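PDB 4E3X: delta-1-pyrroline-5-carboxylate dehydrogenase, mitochondrial from Mus musculus, which catalyses the NAD-dependent oxidation of L-glutamate gamma-semialdehyde to L-glutamate, the second step of mitochondrial proline breakdown. Local coordinates for residues A340-G345 and K509-V514. Residues are numbered along the deposited sequence; the frame is centred on the assembly and turned at random.
With PRO (proline), chain K.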
loop_
_atom_site.group_PDB
_atom_site.type_symbol
_atom_site.label_atom_id
_atom_site.label_comp_id
_atom_site.label_asym_id
_atom_site.label_seq_id
_atom_site.Cartn_x
_atom_site.Cartn_y
_atom_site.Cartn_z
ATOM N N ALA B 340 17.854 7.636 24.954
ATOM C CA ALA B 340 17.969 6.326 25.582
ATOM C C ALA B 340 17.054 6.136 26.784
ATOM O O ALA B 340 16.592 5.020 27.039
ATOM C CB ALA B 340 19.407 6.056 25.989
ATOM N N PHE B 341 16.812 7.205 27.537
ATOM C CA PHE B 341 16.207 7.050 28.856
ATOM C C PHE B 341 14.841 7.703 29.078
ATOM O O PHE B 341 14.156 7.351 30.033
ATOM C CB PHE B 341 17.184 7.537 29.937
ATOM C CG PHE B 341 18.500 6.805 29.950
ATOM C CD1 PHE B 341 18.546 5.430 29.779
ATOM C CD2 PHE B 341 19.691 7.492 30.134
ATOM C CE1 PHE B 341 19.755 4.748 29.787
ATOM C CE2 PHE B 341 20.904 6.818 30.148
ATOM C CZ PHE B 341 20.931 5.446 29.977
ATOM N N GLU B 342 14.432 8.638 28.223
ATOM C CA GLU B 342 13.090 9.204 28.368
ATOM C C GLU B 342 12.052 8.096 28.253
ATOM O O GLU B 342 12.207 7.168 27.453
ATOM C CB GLU B 342 12.830 10.313 27.347
ATOM C CG GLU B 342 13.536 11.613 27.698
ATOM C CD GLU B 342 13.294 12.716 26.690
ATOM O OE1 GLU B 342 13.267 12.437 25.473
ATOM O OE2 GLU B 342 13.121 13.872 27.126
ATOM N N TYR B 343 11.008 8.193 29.074
ATOM C CA TYR B 343 10.003 7.137 29.211
ATOM C C TYR B 343 10.663 5.764 29.418
ATOM O O TYR B 343 10.173 4.730 28.956
ATOM C CB TYR B 343 8.976 7.149 28.056
ATOM C CG TYR B 343 7.788 6.241 28.322
ATOM C CD1 TYR B 343 7.157 6.240 29.566
ATOM C CD2 TYR B 343 7.300 5.386 27.340
ATOM C CE1 TYR B 343 6.086 5.403 29.832
ATOM C CE2 TYR B 343 6.225 4.546 27.599
ATOM C CZ TYR B 343 5.621 4.570 28.842
ATOM O OH TYR B 343 4.559 3.734 29.114
ATOM N N GLY B 344 11.789 5.764 30.131
ATOM C CA GLY B 344 12.502 4.534 30.422
ATOM C C GLY B 344 12.954 3.754 29.199
ATOM O O GLY B 344 13.061 2.527 29.260
ATOM N N GLY B 345 13.195 4.453 28.091
ATOM C CA GLY B 345 13.610 3.805 26.856
ATOM C C GLY B 345 12.521 2.972 26.196
ATOM O O GLY B 345 12.804 2.187 25.288
ATOM N N LYS B 509 18.492 14.003 18.332
ATOM C CA LYS B 509 18.231 12.688 18.907
ATOM C C LYS B 509 17.260 11.857 18.062
ATOM O O LYS B 509 16.498 12.394 17.243
ATOM C CB LYS B 509 17.703 12.803 20.339
ATOM C CG LYS B 509 16.376 13.539 20.486
ATOM C CD LYS B 509 15.917 13.505 21.948
ATOM C CE LYS B 509 14.608 14.244 22.168
ATOM N NZ LYS B 509 13.511 13.704 21.319
ATOM N N SER B 510 17.273 10.544 18.279
ATOM C CA SER B 510 16.539 9.616 17.419
ATOM C C SER B 510 15.063 9.483 17.764
ATOM O O SER B 510 14.341 8.800 17.042
ATOM C CB SER B 510 17.199 8.235 17.429
ATOM O OG SER B 510 17.079 7.635 18.709
ATOM N N THR B 511 14.629 10.114 18.853
ATOM C CA THR B 511 13.224 10.070 19.266
ATOM C C THR B 511 12.534 11.394 18.985
ATOM O O THR B 511 13.183 12.381 18.651
ATOM C CB THR B 511 13.094 9.813 20.771
ATOM O OG1 THR B 511 13.780 10.846 21.487
ATOM C CG2 THR B 511 13.671 8.463 21.144
ATOM N N GLY B 512 11.214 11.413 19.130
ATOM C CA GLY B 512 10.462 12.655 19.115
ATOM C C GLY B 512 10.026 13.155 17.755
ATOM O O GLY B 512 9.984 14.364 17.527
ATOM N N SER B 513 9.690 12.243 16.852
ATOM C CA SER B 513 9.133 12.666 15.575
ATOM C C SER B 513 7.860 13.476 15.802
ATOM O O SER B 513 7.089 13.219 16.731
ATOM C CB SER B 513 8.837 11.469 14.675
ATOM O OG SER B 513 7.811 10.660 15.230
ATOM N N VAL B 514 7.660 14.468 14.948
ATOM C CA VAL B 514 6.508 15.341 15.044
ATOM C C VAL B 514 5.658 15.207 13.783
ATOM O O VAL B 514 6.166 15.248 12.661
ATOM C CB VAL B 514 6.956 16.795 15.259
ATOM C CG1 VAL B 514 5.771 17.748 15.162
ATOM C CG2 VAL B 514 7.646 16.935 16.613
HETATM N N PRO K . 6.857 8.558 17.166
HETATM C CA PRO K . 7.611 8.346 18.403
HETATM C C PRO K . 9.027 8.907 18.327
HETATM O O PRO K . 9.521 9.295 17.263
HETATM C CB PRO K . 7.645 6.824 18.519
HETATM C CG PRO K . 6.335 6.407 17.945
HETATM C CD PRO K . 6.038 7.381 16.820
HETATM O OXT PRO K . 9.710 8.989 19.350
HETATM O O HOH W 1 12.949 10.298 23.967
#
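Glu342, just past the end of helix 329-341, meets Lys509 and Thr511 with one carboxylate oxygen. The lysine chain runs from CB through CG and CD, fully extended, to CE, which lies 4.0 Å from Glu342 OE1, the two side chains crossing nearly at right angles. The last torsion, about CD-CE (chi4 57°), turns NZ out of the extended line; the chain's length lets it reach back to two oxygens, donating to Thr511 OG1 at 2.9 Å and weakly to Thr511 O. NZ stays 4.3 Å from Glu342 OE1, a little beyond a salt bridge, so the opposite charges probably still attract. A water joins the segments, 2.6 Å from Glu342 OE1, to which it donates, and 2.7 Å from Thr511 OG1; OE2 is hydrogen-bonded to Tyr559 OH of the second subunit. A leucine in place of Lys509 would probably leave Thr511 OG1 without its ammonium donor. Glycine suits position 512, where a CB would jam against Thr511 O and Lys509 NZ; its N bonds nearly straight (175°) to proline OXT. Ser513 adds its hydroxyl to its backbone N on proline O, in this aldehyde dehydrogenase's substrate-pocket loop, which probably grips the semialdehyde's carboxylate likewise.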